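Local coordinates for protein sortase B (Streptococcus pyogenes, PDB 3PSQ) that is a class B sortase involved in pilus assembly, probably acting as a cysteine transpeptidase that works through an acyl-thioester intermediate, at residues A[25-28]-A[29-32]; A[83-87]-A[88-92]. All coordinates share one frame; numbering follows the deposited sequence. Where two conformers were deposited one is given.

Contact 1 (A[25-28]-A[29-32]); sequences QFDD and LLAI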
loop_
_atom_site.group_PDB
_atom_site.type_symbol
_atom_site.label_atom_id
_atom_site.label_comp_id
_atom_site.label_asym_id
_atom_site.label_seq_id
_atom_site.Cartn_x
_atom_site.Cartn_y
_atom_site.Cartn_z
ATOM N N GLN A 25 -17.276 -1.802 -11.314
ATOM C CA GLN A 25 -17.253 -2.612 -10.086
ATOM C C GLN A 25 -17.413 -1.924 -8.700
ATOM O O GLN A 25 -17.998 -2.532 -7.797
ATOM C CB GLN A 25 -16.011 -3.518 -10.068
ATOM C CG GLN A 25 -15.745 -4.302 -11.331
ATOM C CD GLN A 25 -14.390 -5.010 -11.295
ATOM O OE1 GLN A 25 -13.709 -5.022 -10.266
ATOM N NE2 GLN A 25 -14.000 -5.612 -12.415
ATOM N N PHE A 26 -16.907 -0.699 -8.528
ATOM C CA PHE A 26 -16.704 -0.110 -7.188
ATOM C C PHE A 26 -17.956 0.011 -6.331
ATOM O O PHE A 26 -18.009 -0.483 -5.197
ATOM C CB PHE A 26 -15.979 1.238 -7.297
ATOM C CG PHE A 26 -15.377 1.746 -5.996
ATOM C CD1 PHE A 26 -14.936 0.878 -4.998
ATOM C CD2 PHE A 26 -15.206 3.102 -5.798
ATOM C CE1 PHE A 26 -14.349 1.363 -3.826
ATOM C CE2 PHE A 26 -14.630 3.597 -4.638
ATOM C CZ PHE A 26 -14.218 2.719 -3.644
ATOM N N ASP A 27 -18.971 0.684 -6.862
ATOM C CA ASP A 27 -20.237 0.821 -6.162
ATOM C C ASP A 27 -20.816 -0.531 -5.798
ATOM O O ASP A 27 -21.258 -0.733 -4.679
ATOM C CB ASP A 27 -21.242 1.606 -7.009
ATOM C CG ASP A 27 -20.900 3.088 -7.085
ATOM O OD1 ASP A 27 -20.706 3.714 -6.016
ATOM O OD2 ASP A 27 -20.808 3.621 -8.217
ATOM N N ASP A 28 -20.802 -1.456 -6.740
ATOM C CA ASP A 28 -21.354 -2.781 -6.501
ATOM C C ASP A 28 -20.589 -3.546 -5.434
ATOM O O ASP A 28 -21.195 -4.154 -4.582
ATOM C CB ASP A 28 -21.364 -3.602 -7.784
ATOM C CG ASP A 28 -22.564 -3.315 -8.650
ATOM O OD1 ASP A 28 -23.394 -2.453 -8.281
ATOM O OD2 ASP A 28 -22.668 -3.968 -9.723
ATOM N N LEU A 29 -19.261 -3.535 -5.491
ATOM C CA LEU A 29 -18.470 -4.132 -4.420
ATOM C C LEU A 29 -18.799 -3.524 -3.089
ATOM O O LEU A 29 -18.958 -4.232 -2.095
ATOM C CB LEU A 29 -16.959 -4.036 -4.688
ATOM C CG LEU A 29 -16.573 -4.934 -5.841
ATOM C CD1 LEU A 29 -15.131 -4.823 -6.227
ATOM C CD2 LEU A 29 -16.957 -6.372 -5.486
ATOM N N LEU A 30 -18.924 -2.204 -3.067
ATOM C CA LEU A 30 -19.211 -1.480 -1.843
ATOM C C LEU A 30 -20.519 -1.952 -1.264
ATOM O O LEU A 30 -20.677 -2.035 -0.046
ATOM C CB LEU A 30 -19.283 0.015 -2.126
ATOM C CG LEU A 30 -17.926 0.712 -2.215
ATOM C CD1 LEU A 30 -18.013 2.113 -2.843
ATOM C CD2 LEU A 30 -17.291 0.745 -0.846
ATOM N N ALA A 31 -21.449 -2.268 -2.154
ATOM C CA ALA A 31 -22.801 -2.676 -1.796
ATOM C C ALA A 31 -22.839 -4.119 -1.275
ATOM O O ALA A 31 -23.765 -4.522 -0.564
ATOM C CB ALA A 31 -23.686 -2.558 -3.024
ATOM N N ILE A 32 -21.821 -4.885 -1.651
ATOM C CA ILE A 32 -21.765 -6.344 -1.455
ATOM C C ILE A 32 -20.991 -6.700 -0.178
ATOM O O ILE A 32 -21.309 -7.671 0.492
ATOM C CB ILE A 32 -21.135 -6.994 -2.743
ATOM C CG1 ILE A 32 -22.199 -7.062 -3.829
ATOM C CG2 ILE A 32 -20.557 -8.367 -2.530
ATOM C CD1 ILE A 32 -23.545 -7.400 -3.229
#

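Contact 2 (A[83-87]-A[88-92]); sequences VTFED and KYSLI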
loop_
_atom_site.group_PDB
_atom_site.type_symbol
_atom_site.label_atom_id
_atom_site.label_comp_id
_atom_site.label_asym_id
_atom_site.label_seq_id
_atom_site.Cartn_x
_atom_site.Cartn_y
_atom_site.Cartn_z
ATOM N N VAL A 83 -10.040 4.469 7.478
ATOM C CA VAL A 83 -10.399 4.267 6.067
ATOM C C VAL A 83 -10.305 5.551 5.242
ATOM O O VAL A 83 -10.250 5.522 4.001
ATOM C CB VAL A 83 -11.804 3.645 5.905
ATOM C CG1 VAL A 83 -11.816 2.209 6.452
ATOM C CG2 VAL A 83 -12.893 4.501 6.570
ATOM N N THR A 84 -10.293 6.688 5.927
ATOM C CA THR A 84 -10.277 8.001 5.272
ATOM C C THR A 84 -8.854 8.392 4.875
ATOM O O THR A 84 -8.640 9.462 4.285
ATOM C CB THR A 84 -10.751 9.075 6.236
ATOM O OG1 THR A 84 -9.982 8.985 7.441
ATOM C CG2 THR A 84 -12.234 8.906 6.579
ATOM N N PHE A 85 -7.880 7.543 5.193
ATOM C CA PHE A 85 -6.466 7.849 4.904
ATOM C C PHE A 85 -5.970 9.106 5.627
ATOM O O PHE A 85 -5.120 9.808 5.096
ATOM C CB PHE A 85 -6.189 7.900 3.382
ATOM C CG PHE A 85 -6.293 6.530 2.712
ATOM C CD1 PHE A 85 -5.175 5.723 2.571
ATOM C CD2 PHE A 85 -7.529 6.014 2.336
ATOM C CE1 PHE A 85 -5.272 4.465 2.037
ATOM C CE2 PHE A 85 -7.630 4.737 1.785
ATOM C CZ PHE A 85 -6.502 3.969 1.644
ATOM N N GLU A 86 -6.518 9.361 6.830
ATOM C CA GLU A 86 -6.181 10.513 7.708
ATOM C C GLU A 86 -4.927 10.272 8.556
ATOM O O GLU A 86 -4.291 11.212 9.040
ATOM C CB GLU A 86 -7.315 10.785 8.720
ATOM C CG GLU A 86 -8.610 11.436 8.206
ATOM C CD GLU A 86 -9.700 11.453 9.283
ATOM O OE1 GLU A 86 -9.442 11.952 10.414
ATOM O OE2 GLU A 86 -10.812 10.959 9.011
ATOM N N ASP A 87 -4.602 8.998 8.792
ATOM C CA ASP A 87 -3.451 8.626 9.613
ATOM C C ASP A 87 -2.159 9.077 8.986
ATOM O O ASP A 87 -2.115 9.383 7.786
ATOM C CB ASP A 87 -3.404 7.116 9.816
ATOM C CG ASP A 87 -4.523 6.620 10.678
ATOM O OD1 ASP A 87 -5.140 7.439 11.386
ATOM O OD2 ASP A 87 -4.809 5.418 10.657
ATOM N N LYS A 88 -1.109 9.145 9.796
ATOM C CA LYS A 88 0.218 9.496 9.271
ATOM C C LYS A 88 0.714 8.501 8.227
ATOM O O LYS A 88 1.488 8.843 7.331
ATOM C CB LYS A 88 1.255 9.540 10.397
ATOM C CG LYS A 88 1.148 10.785 11.261
ATOM C CD LYS A 88 1.775 12.006 10.529
ATOM C CE LYS A 88 1.378 13.328 11.199
ATOM N NZ LYS A 88 1.719 13.307 12.660
ATOM N N TYR A 89 0.281 7.263 8.378
ATOM C CA TYR A 89 0.858 6.158 7.639
ATOM C C TYR A 89 -0.195 5.083 7.425
ATOM O O TYR A 89 -0.622 4.392 8.371
ATOM C CB TYR A 89 2.013 5.581 8.437
ATOM C CG TYR A 89 2.771 4.474 7.778
ATOM C CD1 TYR A 89 3.732 4.751 6.831
ATOM C CD2 TYR A 89 2.568 3.139 8.147
ATOM C CE1 TYR A 89 4.463 3.742 6.230
ATOM C CE2 TYR A 89 3.311 2.111 7.557
ATOM C CZ TYR A 89 4.273 2.424 6.604
ATOM O OH TYR A 89 5.041 1.447 5.992
ATOM N N SER A 90 -0.627 4.982 6.179
ATOM C CA SER A 90 -1.591 3.987 5.790
ATOM C C SER A 90 -0.858 2.884 5.027
ATOM O O SER A 90 -0.156 3.153 4.043
ATOM C CB SER A 90 -2.694 4.623 4.960
ATOM O OG SER A 90 -3.370 5.619 5.726
ATOM N N LEU A 91 -1.002 1.649 5.522
ATOM C CA LEU A 91 -0.329 0.480 4.954
ATOM C C LEU A 91 -1.338 -0.391 4.196
ATOM O O LEU A 91 -2.351 -0.903 4.758
ATOM C CB LEU A 91 0.373 -0.328 6.041
ATOM C CG LEU A 91 1.130 -1.577 5.566
ATOM C CD1 LEU A 91 2.284 -1.309 4.542
ATOM C CD2 LEU A 91 1.608 -2.343 6.772
ATOM N N ILE A 92 -1.093 -0.483 2.904
ATOM C CA ILE A 92 -1.843 -1.381 2.040
ATOM C C ILE A 92 -0.934 -2.580 1.708
ATOM O O ILE A 92 0.185 -2.433 1.198
ATOM C CB ILE A 92 -2.329 -0.677 0.754
ATOM C CG1 ILE A 92 -3.276 0.474 1.128
ATOM C CG2 ILE A 92 -3.013 -1.700 -0.186
ATOM C CD1 ILE A 92 -3.849 1.279 -0.046
HETATM O O HOH W 1 -5.633 6.111 7.459
HETATM O O HOH W 2 -1.973 7.867 5.312
#

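Contact 1 (A[25-28]-A[29-32])
One face of the Phe26 ring is covered by the CD1 methyl of Leu30, one helical turn further on. Leu30 CD1 stands 3.8 Å from the centroid of the Phe26 ring and only 7° off the ring normal, a well-centred CH-pi contact in which the methyl lies about equally far from all six ring carbons. Phe26 can offer this face because its ring carbon CG is anti to the backbone N (chi1 -164°), which brings the ring back alongside the helix toward the following turn. Beyond the leucine, the ring also touches Val36 and Lys128. Leu29 and Leu30 both press on Val36, so the buried flank of helix 22-32 rests against the first residue of strand 36-41, at one margin of the sortase beta-barrel. Gln25 reaches the same strand at Trp39. Backbone bonds join the two turns: Leu29 N donates to Gln25 O at 2.8 Å, an almost straight bond, and Leu30 N to Phe26 O at 2.9 Å. The next amide is shared, Ala31 N lying 3.0 Å from Asp27 O and making a weak second bond to Asp28 O at 3.1 Å. At the end of the helix Ile32 N bonds to Leu29 O at 3.0 Å. Asp27, exposed to solvent, forms a salt bridge through its OD1 with Lys128, the same lysine that touches the Phe26 ring.

Contact 2 (A[83-87]-A[88-92])
Phe85 and Ser90 meet where the loop turns into strand 89-93, with Phe85 CD1 3.6 Å from Ser90 CB. The backbone of Phe85 adopts a left-handed conformation (phi 61°, psi 32°). Its ring carbon CG lies anti to the carbonyl carbon, and the ring extends from there across the start of the strand. Further along, Ile92 has a fully extended outer chain (chi2 180°), which carries its CD1 methyl to the ring edge, near the ring plane, 4.1 Å from Phe85 CE1. The two side chains cross at roughly a right angle. Ser90 and Ile92 thus present the same strand face to the loop, and Phe85 also touches Met37 and Ala38 of strand 36-41. Strand 89-93 is a central element of the sortase fold: it runs parallel to strand 184-190, which ends in the predicted catalytic Cys190, and antiparallel to the short strand 76-77. Ser90 OG joins two water bridges to Asp87. Ser90 OG accepts from one water at 2.9 Å, and that water takes a weak bond from Asp87 N at 3.3 Å. Ser90 OG donates to the second water at 2.7 Å. This second water in turn donates to Asp87 O at 2.9 Å. The buried hydroxyl is thereby satisfied both as donor and as acceptor. The Asp87 carboxylate turns elsewhere, OD2 receiving Lys82 N and Asn81 ND2, while Tyr89, on the far strand face, sends its OH to Leu148 O.

From the N terminus, contact 1 comes first, entirely within helix 22-32, so it closes no loop and joins successive turns of the helix. The chain then enters strand 36-41, passes through strands 48-53 and 76-77, and reaches contact 2, which closes the short turn between residues 83-87 and strand 89-93. The two contacts follow in series, neither nested nor crossed, with centres about 21 Å apart and nearest atoms about 9 Å apart. What they share is strand 36-41: the helix packs on Val36 and Trp39, the loop on Met37 and Ala38. Contact 2 in turn leads into strand 89-93, beside strand 184-190 with its zinc-bound Cys190.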